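Local coordinates for protein glutamate receptor 1 (Adineta vaga, PDB 4IO2) that binds glutamate in the cleft of its clamshell ligand-binding domain and, as part of the whole receptor, probably gates an ion channel, at residues L60-P63 with N64-Y67; P158-S161 with R162-Y166; T87-S90 with A91-E94; A184-V187 with T188-Y192. All blocks are in the same frame, centred on the assembly; numbering follows the deposited sequence.

Three of the four contacts reach the bound glutamate. Contact 1 carries Tyr-67, whose ring lies against the ligand's aliphatic chain; contact 3 supplies Thr-87 and Arg-92, which grip its alpha-amino and alpha-carboxylate groups; contact 2 brings in Arg-162. The side chain of Arg-162 is about 4 Å from the bound glutamic acid (GLU). The cleft is crossed where Tyr-67 OH meets Arg-162 NH2 at 2.8 Å, probably a hydrogen bond, linking contacts 1 and 2. Contact 4 is set further back, its Ala-184 side chain about 7 Å from the ligand. It leans on contact 2 through Tyr-166 and Tyr-192, and Gln-163 NE2 lies 3.1 Å from Tyr-192 OH. Contacts 3 and 4 have centres about 27 Å apart.

Contact 1: residues L60-P63 with N64-Y67; sequences LAPP and NTSY. With GLU (glutamic acid), chain E.
Thr-65 folds back on Pro-62 and closes a type I beta turn, with Pro-63 and Asn-64 at its two corners. The carbonyl of Pro-62 is gripped twice by the same residue: Thr-65 N donates to Pro-62 O over 3.0 Å, and the hydroxyl Thr-65 OG1 reaches Pro-62 O at 2.7 Å. Both donors come from one face of the carbonyl plane, the N-H standing well above it and the hydroxyl tilted less, by 24°. The hydroxyl can get there because chi1 of -53° sets OG1 beside its own backbone N. Ala-61 CB packs beside the same hydroxyl, 3.7 Å from Thr-65 OG1, with CG2 a little farther off. OG1 also packs on the Pro-62 ring, nearest to Pro-62 CD at 3.4 Å.

Pro-63 suits the first corner, since its ring already holds phi near the value this turn needs (-49°). Asn-64 folds its amide back beside the chain, so that Asn-64 OD1 sits 3.7 Å from Pro-63 C. A water bridges the two arms, donating to Pro-63 O and, at 2.9 Å, to Thr-65 O.

The turn joins strand 55-60 to helix 67-75. Ser-66 is the N-cap of that helix, its OG bonded to Gly-69 N, and in the first helical turn Tyr-67 lays one ring face on the bound glutamate, with the ligand's CB 3.5 Å above the ring plane. The Tyr-67 hydroxyl is held by Asp-85 and Arg-162. Ala-61 and Pro-62 pack on Tyr-79, and the backbone of Ala-61 bonds to Val-14 of strand 9-14.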
loop_
_atom_site.group_PDB
_atom_site.type_symbol
_atom_site.label_atom_id
_atom_site.label_comp_id
_atom_site.label_asym_id
_atom_site.label_seq_id
_atom_site.Cartn_x
_atom_site.Cartn_y
_atom_site.Cartn_z
ATOM N N LEU A 60 -19.905 7.392 -15.579
ATOM C CA LEU A 60 -19.818 8.318 -14.449
ATOM C C LEU A 60 -20.991 8.099 -13.493
ATOM O O LEU A 60 -22.177 8.098 -13.908
ATOM C CB LEU A 60 -19.835 9.741 -14.973
ATOM C CG LEU A 60 -19.798 10.903 -13.966
ATOM C CD1 LEU A 60 -18.477 10.884 -13.203
ATOM C CD2 LEU A 60 -20.022 12.230 -14.701
ATOM N N ALA A 61 -20.668 7.924 -12.213
ATOM C CA ALA A 61 -21.713 7.786 -11.200
ATOM C C ALA A 61 -22.525 9.076 -11.165
ATOM O O ALA A 61 -21.989 10.176 -11.357
ATOM C CB ALA A 61 -21.120 7.490 -9.853
ATOM N N PRO A 62 -23.817 8.948 -10.898
ATOM C CA PRO A 62 -24.674 10.126 -10.741
ATOM C C PRO A 62 -24.122 11.111 -9.720
ATOM O O PRO A 62 -23.504 10.708 -8.757
ATOM C CB PRO A 62 -25.990 9.529 -10.238
ATOM C CG PRO A 62 -26.005 8.161 -10.758
ATOM C CD PRO A 62 -24.574 7.693 -10.752
ATOM N N PRO A 63 -24.411 12.402 -9.898
ATOM C CA PRO A 63 -23.776 13.492 -9.141
ATOM C C PRO A 63 -23.755 13.282 -7.617
ATOM O O PRO A 63 -22.753 13.553 -6.940
ATOM C CB PRO A 63 -24.637 14.717 -9.476
ATOM C CG PRO A 63 -25.462 14.337 -10.652
ATOM C CD PRO A 63 -25.535 12.856 -10.733
ATOM N N ASN A 64 -24.842 12.795 -7.060
ATOM C CA ASN A 64 -24.898 12.743 -5.605
ATOM C C ASN A 64 -24.330 11.475 -4.962
ATOM O O ASN A 64 -24.329 11.331 -3.742
ATOM C CB ASN A 64 -26.326 12.998 -5.166
ATOM C CG ASN A 64 -26.789 14.412 -5.516
ATOM O OD1 ASN A 64 -25.977 15.361 -5.542
ATOM N ND2 ASN A 64 -28.087 14.561 -5.811
ATOM N N THR A 65 -23.776 10.598 -5.786
ATOM C CA THR A 65 -23.270 9.302 -5.315
ATOM C C THR A 65 -22.147 9.470 -4.305
ATOM O O THR A 65 -21.189 10.189 -4.558
ATOM C CB THR A 65 -22.761 8.459 -6.500
ATOM O OG1 THR A 65 -23.810 8.385 -7.477
ATOM C CG2 THR A 65 -22.369 7.067 -6.041
ATOM N N SER A 66 -22.261 8.776 -3.179
ATOM C CA SER A 66 -21.220 8.769 -2.173
ATOM C C SER A 66 -20.210 7.682 -2.525
ATOM O O SER A 66 -20.488 6.806 -3.381
ATOM C CB SER A 66 -21.814 8.542 -0.777
ATOM O OG SER A 66 -22.265 7.210 -0.661
ATOM N N TYR A 67 -19.068 7.662 -1.849
ATOM C CA TYR A 67 -18.067 6.624 -2.093
ATOM C C TYR A 67 -18.628 5.264 -1.657
ATOM O O TYR A 67 -18.526 4.284 -2.427
ATOM C CB TYR A 67 -16.731 7.017 -1.427
ATOM C CG TYR A 67 -15.990 7.981 -2.310
ATOM C CD1 TYR A 67 -16.315 9.330 -2.324
ATOM C CD2 TYR A 67 -15.017 7.540 -3.169
ATOM C CE1 TYR A 67 -15.669 10.225 -3.188
ATOM C CE2 TYR A 67 -14.370 8.395 -4.062
ATOM C CZ TYR A 67 -14.705 9.746 -4.050
ATOM O OH TYR A 67 -14.083 10.655 -4.895
HETATM N N GLU E . -11.267 7.984 -0.548
HETATM C CA GLU E . -12.467 8.306 0.230
HETATM C C GLU E . -13.380 7.086 0.321
HETATM O O GLU E . -13.166 6.108 -0.441
HETATM C CB GLU E . -13.253 9.479 -0.362
HETATM C CG GLU E . -12.486 10.797 -0.524
HETATM C CD GLU E . -12.127 11.518 0.775
HETATM O OE1 GLU E . -12.582 11.086 1.832
HETATM O OE2 GLU E . -11.443 12.573 0.704
HETATM O OXT GLU E . -14.306 7.093 1.164
HETATM O O HOH W 1 -20.512 11.615 -6.968
#

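Contact 2: residues P158-S161 with R162-Y166; sequences PLKS and RQEMY
Ser-161 caps the helix that starts at Arg-162: its hydroxyl turns over the first turn and takes the amide of Glu-164, Glu-164 N to Ser-161 OG 3.0 Å, nearly straight at 163°. The chi1 of 67°, which wedges OG between the backbone N and the carbonyl carbon, aims it at that amide. Glu-164 answers from the other direction, sending OE1 back to Lys-160 N at 2.8 Å and meeting that N-H almost head-on to its own C-O bond. This resembles a capping box but is not one, because the carboxylate chooses the residue before the N-cap.

The tight part is apolar. Leu-159 and Met-165 cross at about a right angle, with Leu-159 CD1 set 3.8 Å from Met-165 CB, and the other methyl, Leu-159 CD2, rests 3.9 Å from Glu-164 O. The solvent side is looser: Lys-160 lays only CB and CG near the carboxylate, and the rest of its chain, modelled in two conformers and so of uncertain position, leads away. Gln-163 also points outward, its amide nitrogen bonded to Asp-167 and Tyr-192.

Arg-162 projects into the glutamate pocket, between Tyr-67, its hydrogen-bond partner, and nearby Arg-136. Strand 157-159 pairs with strand 134-136, while Met-165 and Tyr-166 of helix 162-170 and Leu-159 of the strand pack on strand 177-180.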
loop_
_atom_site.group_PDB
_atom_site.type_symbol
_atom_site.label_atom_id
_atom_site.label_comp_id
_atom_site.label_asym_id
_atom_site.label_seq_id
_atom_site.Cartn_x
_atom_site.Cartn_y
_atom_site.Cartn_z
ATOM N N PRO A 158 -22.959 16.972 9.288
ATOM C CA PRO A 158 -22.972 16.091 8.083
ATOM C C PRO A 158 -22.786 16.878 6.779
ATOM O O PRO A 158 -23.372 17.948 6.611
ATOM C CB PRO A 158 -24.351 15.453 8.147
ATOM C CG PRO A 158 -25.218 16.566 8.878
ATOM C CD PRO A 158 -24.293 17.154 9.913
ATOM N N LEU A 159 -21.974 16.363 5.863
ATOM C CA LEU A 159 -21.735 17.016 4.560
ATOM C C LEU A 159 -22.086 16.043 3.430
ATOM O O LEU A 159 -21.738 14.857 3.497
ATOM C CB LEU A 159 -20.291 17.450 4.428
ATOM C CG LEU A 159 -19.769 18.390 5.537
ATOM C CD1 LEU A 159 -18.215 18.357 5.565
ATOM C CD2 LEU A 159 -20.361 19.782 5.358
ATOM N N LYS A 160 -22.746 16.568 2.403
ATOM C CA LYS A 160 -23.196 15.752 1.283
ATOM C C LYS A 160 -22.215 15.701 0.106
ATOM O O LYS A 160 -22.382 14.915 -0.824
ATOM C CB LYS A 160 -24.530 16.275 0.763
ATOM C CG LYS A 160 -25.642 16.216 1.787
ATOM C CD LYS A 160 -26.972 16.718 1.227
ATOM C CE LYS A 160 -28.106 16.521 2.240
ATOM N NZ LYS A 160 -29.437 16.861 1.694
ATOM N N SER A 161 -21.192 16.537 0.140
ATOM C CA SER A 161 -20.294 16.688 -1.020
ATOM C C SER A 161 -19.061 17.474 -0.662
ATOM O O SER A 161 -19.026 18.097 0.397
ATOM C CB SER A 161 -20.995 17.453 -2.131
ATOM O OG SER A 161 -21.225 18.789 -1.709
ATOM N N ARG A 162 -18.030 17.394 -1.511
ATOM C CA ARG A 162 -16.887 18.271 -1.350
ATOM C C ARG A 162 -17.285 19.751 -1.373
ATOM O O ARG A 162 -16.813 20.543 -0.568
ATOM C CB ARG A 162 -15.835 17.971 -2.408
ATOM C CG ARG A 162 -15.171 16.627 -2.199
ATOM C CD ARG A 162 -14.038 16.418 -3.186
ATOM N NE ARG A 162 -13.431 15.095 -3.049
ATOM C CZ ARG A 162 -13.819 13.978 -3.659
ATOM N NH1 ARG A 162 -14.801 13.960 -4.538
ATOM N NH2 ARG A 162 -13.178 12.865 -3.369
ATOM N N GLN A 163 -18.160 20.103 -2.291
ATOM C CA GLN A 163 -18.587 21.490 -2.367
ATOM C C GLN A 163 -19.196 21.970 -1.051
ATOM O O GLN A 163 -18.903 23.083 -0.619
ATOM C CB GLN A 163 -19.558 21.713 -3.522
ATOM C CG GLN A 163 -19.786 23.183 -3.832
ATOM C CD GLN A 163 -18.551 23.858 -4.388
ATOM O OE1 GLN A 163 -17.974 23.412 -5.379
ATOM N NE2 GLN A 163 -18.122 24.928 -3.735
ATOM N N GLU A 164 -20.020 21.156 -0.395
ATOM C CA GLU A 164 -20.576 21.559 0.893
ATOM C C GLU A 164 -19.453 21.688 1.938
ATOM O O GLU A 164 -19.514 22.571 2.803
ATOM C CB GLU A 164 -21.697 20.598 1.353
ATOM C CG GLU A 164 -22.809 21.300 2.105
ATOM C CD GLU A 164 -23.797 20.393 2.821
ATOM O OE1 GLU A 164 -23.813 19.182 2.563
ATOM O OE2 GLU A 164 -24.589 20.925 3.638
ATOM N N MET A 165 -18.449 20.805 1.875
ATOM C CA MET A 165 -17.322 20.907 2.790
ATOM C C MET A 165 -16.655 22.278 2.598
ATOM O O MET A 165 -16.424 22.991 3.564
ATOM C CB MET A 165 -16.355 19.743 2.590
ATOM C CG MET A 165 -15.177 19.677 3.496
ATOM S SD MET A 165 -14.232 18.183 3.185
ATOM C CE MET A 165 -13.658 18.415 1.487
ATOM N N TYR A 166 -16.275 22.617 1.363
ATOM C CA TYR A 166 -15.550 23.875 1.122
ATOM C C TYR A 166 -16.397 25.066 1.565
ATOM O O TYR A 166 -15.928 25.959 2.289
ATOM C CB TYR A 166 -15.168 24.033 -0.364
ATOM C CG TYR A 166 -14.428 22.868 -0.984
ATOM C CD1 TYR A 166 -13.397 22.217 -0.309
ATOM C CD2 TYR A 166 -14.785 22.387 -2.229
ATOM C CE1 TYR A 166 -12.719 21.171 -0.889
ATOM C CE2 TYR A 166 -14.108 21.331 -2.819
ATOM C CZ TYR A 166 -13.094 20.713 -2.140
ATOM O OH TYR A 166 -12.446 19.645 -2.715
#

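Contact 3: residues T87-S90 with A91-E94; sequences TVTS and ARRE. With GLU (glutamic acid), chain E.
Arg-92 reaches back along its own chain to Thr-87, and the two close round the alpha-carboxylate of the bound glutamate. Arg-92 NH1 divides its hydrogens between the ligand's O, at 2.8 Å and nearly straight, and Thr-87 O at 2.9 Å; the second bond is bent, 141°, though it lies in the carbonyl plane on a lone pair. The other terminal nitrogen, Arg-92 NH2, takes the ligand's OXT at 2.9 Å and also bonds to Thr-68. Ligand O has a further donor in Thr-87 N (2.8 Å). With chi1 at -54°, Thr-87 OG1 stands beside its own backbone N and accepts from the ligand's N at 2.8 Å.

An arginine gripping the alpha-carboxylate is a hallmark of the ionotropic glutamate receptor clamshell, and here it springs from the first turn of a short, weakly bonded helix. Thr-89 is the N-cap of that helix: its OG1 accepts from Arg-92 N at 3.1 Å and also lies close against the arginine's CB and CG, which probably helps fix the root of the chain. Thr-89 O in turn satisfies Arg-93 N at 3.0 Å, while the next bond, from Glu-94 N to Ser-90 O, is weak.

The outward polar ends find partners on the second subunit. In one of its two conformers Ser-90 OG bonds to Glu-230 of that subunit, and Arg-93 and Glu-94 form salt bridges to its Asp-222 and Lys-219.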
loop_
_atom_site.group_PDB
_atom_site.type_symbol
_atom_site.label_atom_id
_atom_site.label_comp_id
_atom_site.label_asym_id
_atom_site.label_seq_id
_atom_site.Cartn_x
_atom_site.Cartn_y
_atom_site.Cartn_z
ATOM N N THR A 87 -11.017 4.344 -1.063
ATOM C CA THR A 87 -10.267 3.742 0.008
ATOM C C THR A 87 -10.663 2.298 0.292
ATOM O O THR A 87 -11.841 1.966 0.405
ATOM C CB THR A 87 -10.393 4.588 1.279
ATOM O OG1 THR A 87 -10.013 5.936 0.981
ATOM C CG2 THR A 87 -9.508 4.063 2.428
ATOM N N VAL A 88 -9.667 1.432 0.453
ATOM C CA VAL A 88 -9.879 0.027 0.834
ATOM C C VAL A 88 -10.137 0.006 2.327
ATOM O O VAL A 88 -9.303 0.445 3.132
ATOM C CB VAL A 88 -8.646 -0.796 0.477
ATOM C CG1 VAL A 88 -8.898 -2.254 0.838
ATOM C CG2 VAL A 88 -8.320 -0.644 -1.023
ATOM N N THR A 89 -11.315 -0.443 2.733
ATOM C CA THR A 89 -11.671 -0.518 4.153
ATOM C C THR A 89 -12.203 -1.902 4.495
ATOM O O THR A 89 -12.680 -2.620 3.653
ATOM C CB THR A 89 -12.755 0.492 4.583
ATOM O OG1 THR A 89 -13.991 0.092 4.024
ATOM C CG2 THR A 89 -12.427 1.943 4.135
ATOM N N SER A 90 -12.112 -2.249 5.760
ATOM C CA SER A 90 -12.604 -3.534 6.260
ATOM C C SER A 90 -14.088 -3.700 5.974
ATOM O O SER A 90 -14.530 -4.749 5.538
ATOM C CB SER A 90 -12.323 -3.678 7.779
ATOM O OG SER A 90 -12.957 -2.655 8.559
ATOM N N ALA A 91 -14.866 -2.670 6.246
ATOM C CA ALA A 91 -16.309 -2.768 6.025
ATOM C C ALA A 91 -16.601 -2.965 4.549
ATOM O O ALA A 91 -17.504 -3.738 4.181
ATOM C CB ALA A 91 -17.072 -1.512 6.529
ATOM N N ARG A 92 -15.901 -2.266 3.666
ATOM C CA ARG A 92 -16.160 -2.459 2.228
ATOM C C ARG A 92 -15.735 -3.842 1.741
ATOM O O ARG A 92 -16.388 -4.424 0.887
ATOM C CB ARG A 92 -15.489 -1.342 1.406
ATOM C CG ARG A 92 -16.157 0.011 1.593
ATOM C CD ARG A 92 -15.290 1.161 1.098
ATOM N NE ARG A 92 -15.921 2.446 1.322
ATOM C CZ ARG A 92 -15.376 3.620 1.030
ATOM N NH1 ARG A 92 -14.182 3.652 0.469
ATOM N NH2 ARG A 92 -16.058 4.737 1.258
ATOM N N ARG A 93 -14.650 -4.351 2.285
ATOM C CA ARG A 93 -14.128 -5.664 1.891
ATOM C C ARG A 93 -15.085 -6.807 2.233
ATOM O O ARG A 93 -14.981 -7.863 1.632
ATOM C CB ARG A 93 -12.741 -5.858 2.536
ATOM C CG ARG A 93 -12.051 -7.167 2.162
ATOM C CD ARG A 93 -11.644 -7.220 0.694
ATOM N NE ARG A 93 -11.087 -8.491 0.292
ATOM C CZ ARG A 93 -11.816 -9.521 -0.126
ATOM N NH1 ARG A 93 -13.146 -9.439 -0.182
ATOM N NH2 ARG A 93 -11.214 -10.653 -0.486
ATOM N N GLU A 94 -16.010 -6.568 3.154
ATOM C CA GLU A 94 -17.037 -7.571 3.419
ATOM C C GLU A 94 -17.941 -7.794 2.216
ATOM O O GLU A 94 -18.510 -8.872 2.070
ATOM C CB GLU A 94 -17.917 -7.139 4.591
ATOM C CG GLU A 94 -17.213 -7.148 5.898
ATOM C CD GLU A 94 -17.074 -8.560 6.527
ATOM O OE1 GLU A 94 -17.460 -9.580 5.885
ATOM O OE2 GLU A 94 -16.567 -8.631 7.680
HETATM N N GLU E . -11.267 7.984 -0.548
HETATM C CA GLU E . -12.467 8.306 0.230
HETATM C C GLU E . -13.380 7.086 0.321
HETATM O O GLU E . -13.166 6.108 -0.441
HETATM C CB GLU E . -13.253 9.479 -0.362
HETATM C CG GLU E . -12.486 10.797 -0.524
HETATM C CD GLU E . -12.127 11.518 0.775
HETATM O OE1 GLU E . -12.582 11.086 1.832
HETATM O OE2 GLU E . -11.443 12.573 0.704
HETATM O OXT GLU E . -14.306 7.093 1.164
#

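Contact 4: residues A184-V187 with T188-Y192; sequences AEYV and TNNIY
Val-187 O accepts from both Ile-191 N, an alpha-type bond, and Tyr-192 N, each at 2.9 Å, the second bond closing a pi-turn. This is the tail of helix 181-190, the helix that follows strand 177-180 in the periplasmic-binding-protein-like domain. The two donors come to Val-187 O from opposite faces of its carbonyl plane.

One turn earlier, Ala-184 O is doubly held in a similar way, by Thr-188 N and by the hydroxyl, Thr-188 OG1, at 2.8 Å. With chi1 of 58° the hydroxyl folds down against the preceding turn, a common way for a helical threonine to satisfy its polar atom; the rest of its side chain packs on Leu-195 and Leu-197.

In the conformer modelled here, Val-187 CG1 touches the edge of the Tyr-192 ring, 3.5 Å from Tyr-192 CD2, the two side chains running alongside each other toward helix 162-170. There Val-187 and Tyr-192 both meet Tyr-166, and Gln-163 is the partner of Tyr-192 OH. On another side of the helix, Ile-191 CD1 comes to 4.0 Å from Tyr-186 CE2, and both residues pack on Val-18.

Asn-190 ties the helix to the C-terminal tail, its OD1 accepting from Ala-246 N and its ND2 donating to Thr-244 O, close to where Cys-247 is joined to Cys-193 by a disulfide. The same Asn-190 ND2 donates to Tyr-186 O over 2.9 Å, on a lone pair in the carbonyl plane, while sitting above one face of the Tyr-186 ring, with Asn-190 ND2 3.6 Å from Tyr-186 CD1.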
loop_
_atom_site.group_PDB
_atom_site.type_symbol
_atom_site.label_atom_id
_atom_site.label_comp_id
_atom_site.label_asym_id
_atom_site.label_seq_id
_atom_site.Cartn_x
_atom_site.Cartn_y
_atom_site.Cartn_z
ATOM N N ALA A 184 -6.596 16.726 -1.313
ATOM C CA ALA A 184 -6.577 17.879 -0.394
ATOM C C ALA A 184 -5.446 18.825 -0.808
ATOM O O ALA A 184 -5.629 20.039 -0.851
ATOM C CB ALA A 184 -6.352 17.411 1.048
ATOM N N GLU A 185 -4.275 18.263 -1.110
ATOM C CA GLU A 185 -3.151 19.087 -1.568
ATOM C C GLU A 185 -3.524 19.747 -2.898
ATOM O O GLU A 185 -3.267 20.930 -3.115
ATOM C CB GLU A 185 -1.926 18.208 -1.797
ATOM C CG GLU A 185 -1.219 17.778 -0.523
ATOM C CD GLU A 185 -0.091 16.755 -0.778
ATOM O OE1 GLU A 185 0.085 16.269 -1.945
ATOM O OE2 GLU A 185 0.653 16.445 0.192
ATOM N N TYR A 186 -4.080 18.984 -3.831
ATOM C CA TYR A 186 -4.407 19.553 -5.123
ATOM C C TYR A 186 -5.343 20.752 -4.975
ATOM O O TYR A 186 -5.114 21.811 -5.575
ATOM C CB TYR A 186 -5.021 18.491 -6.039
ATOM C CG TYR A 186 -5.379 19.039 -7.395
ATOM C CD1 TYR A 186 -4.429 19.154 -8.404
ATOM C CD2 TYR A 186 -6.666 19.443 -7.669
ATOM C CE1 TYR A 186 -4.768 19.702 -9.644
ATOM C CE2 TYR A 186 -7.005 20.000 -8.879
ATOM C CZ TYR A 186 -6.076 20.123 -9.859
ATOM O OH TYR A 186 -6.472 20.667 -11.082
ATOM N N VAL A 187 -6.434 20.571 -4.251
ATOM C CA VAL A 187 -7.463 21.588 -4.163
ATOM C C VAL A 187 -6.963 22.821 -3.423
ATOM O O VAL A 187 -7.212 23.957 -3.835
ATOM C CB VAL A 187 -8.722 20.982 -3.535
ATOM C CG1 VAL A 187 -9.665 22.056 -3.089
ATOM C CG2 VAL A 187 -9.369 19.988 -4.557
ATOM N N THR A 188 -6.244 22.603 -2.338
ATOM C CA THR A 188 -5.734 23.755 -1.575
ATOM C C THR A 188 -4.559 24.445 -2.279
ATOM O O THR A 188 -4.292 25.617 -2.006
ATOM C CB THR A 188 -5.331 23.378 -0.109
ATOM O OG1 THR A 188 -4.328 22.350 -0.093
ATOM C CG2 THR A 188 -6.572 22.921 0.680
ATOM N N ASN A 189 -3.869 23.742 -3.182
ATOM C CA ASN A 189 -2.771 24.375 -3.937
ATOM C C ASN A 189 -3.202 24.961 -5.273
ATOM O O ASN A 189 -2.458 25.726 -5.880
ATOM C CB ASN A 189 -1.612 23.412 -4.164
ATOM C CG ASN A 189 -0.861 23.084 -2.903
ATOM O OD1 ASN A 189 -0.915 23.832 -1.932
ATOM N ND2 ASN A 189 -0.164 21.956 -2.902
ATOM N N ASN A 190 -4.427 24.705 -5.707
ATOM C CA ASN A 190 -4.837 25.150 -7.042
ATOM C C ASN A 190 -6.185 25.814 -7.167
ATOM O O ASN A 190 -6.418 26.505 -8.144
ATOM C CB ASN A 190 -4.837 23.935 -7.979
ATOM C CG ASN A 190 -3.450 23.419 -8.247
ATOM O OD1 ASN A 190 -2.709 24.015 -9.035
ATOM N ND2 ASN A 190 -3.066 22.329 -7.573
ATOM N N ILE A 191 -7.092 25.591 -6.220
ATOM C CA ILE A 191 -8.479 26.055 -6.385
ATOM C C ILE A 191 -8.941 26.904 -5.230
ATOM O O ILE A 191 -9.448 27.992 -5.462
ATOM C CB ILE A 191 -9.453 24.892 -6.624
ATOM C CG1 ILE A 191 -9.024 24.175 -7.919
ATOM C CG2 ILE A 191 -10.899 25.389 -6.689
ATOM C CD1 ILE A 191 -9.626 22.852 -8.039
ATOM N N TYR A 192 -8.767 26.403 -4.010
ATOM C CA TYR A 192 -9.146 27.117 -2.791
ATOM C C TYR A 192 -7.927 27.577 -2.024
ATOM O O TYR A 192 -7.500 26.926 -1.067
ATOM C CB TYR A 192 -10.035 26.245 -1.905
ATOM C CG TYR A 192 -11.397 26.042 -2.489
ATOM C CD1 TYR A 192 -12.396 26.954 -2.282
ATOM C CD2 TYR A 192 -11.684 24.930 -3.250
ATOM C CE1 TYR A 192 -13.643 26.764 -2.820
ATOM C CE2 TYR A 192 -12.930 24.737 -3.786
ATOM C CZ TYR A 192 -13.889 25.667 -3.585
ATOM O OH TYR A 192 -15.129 25.487 -4.127
#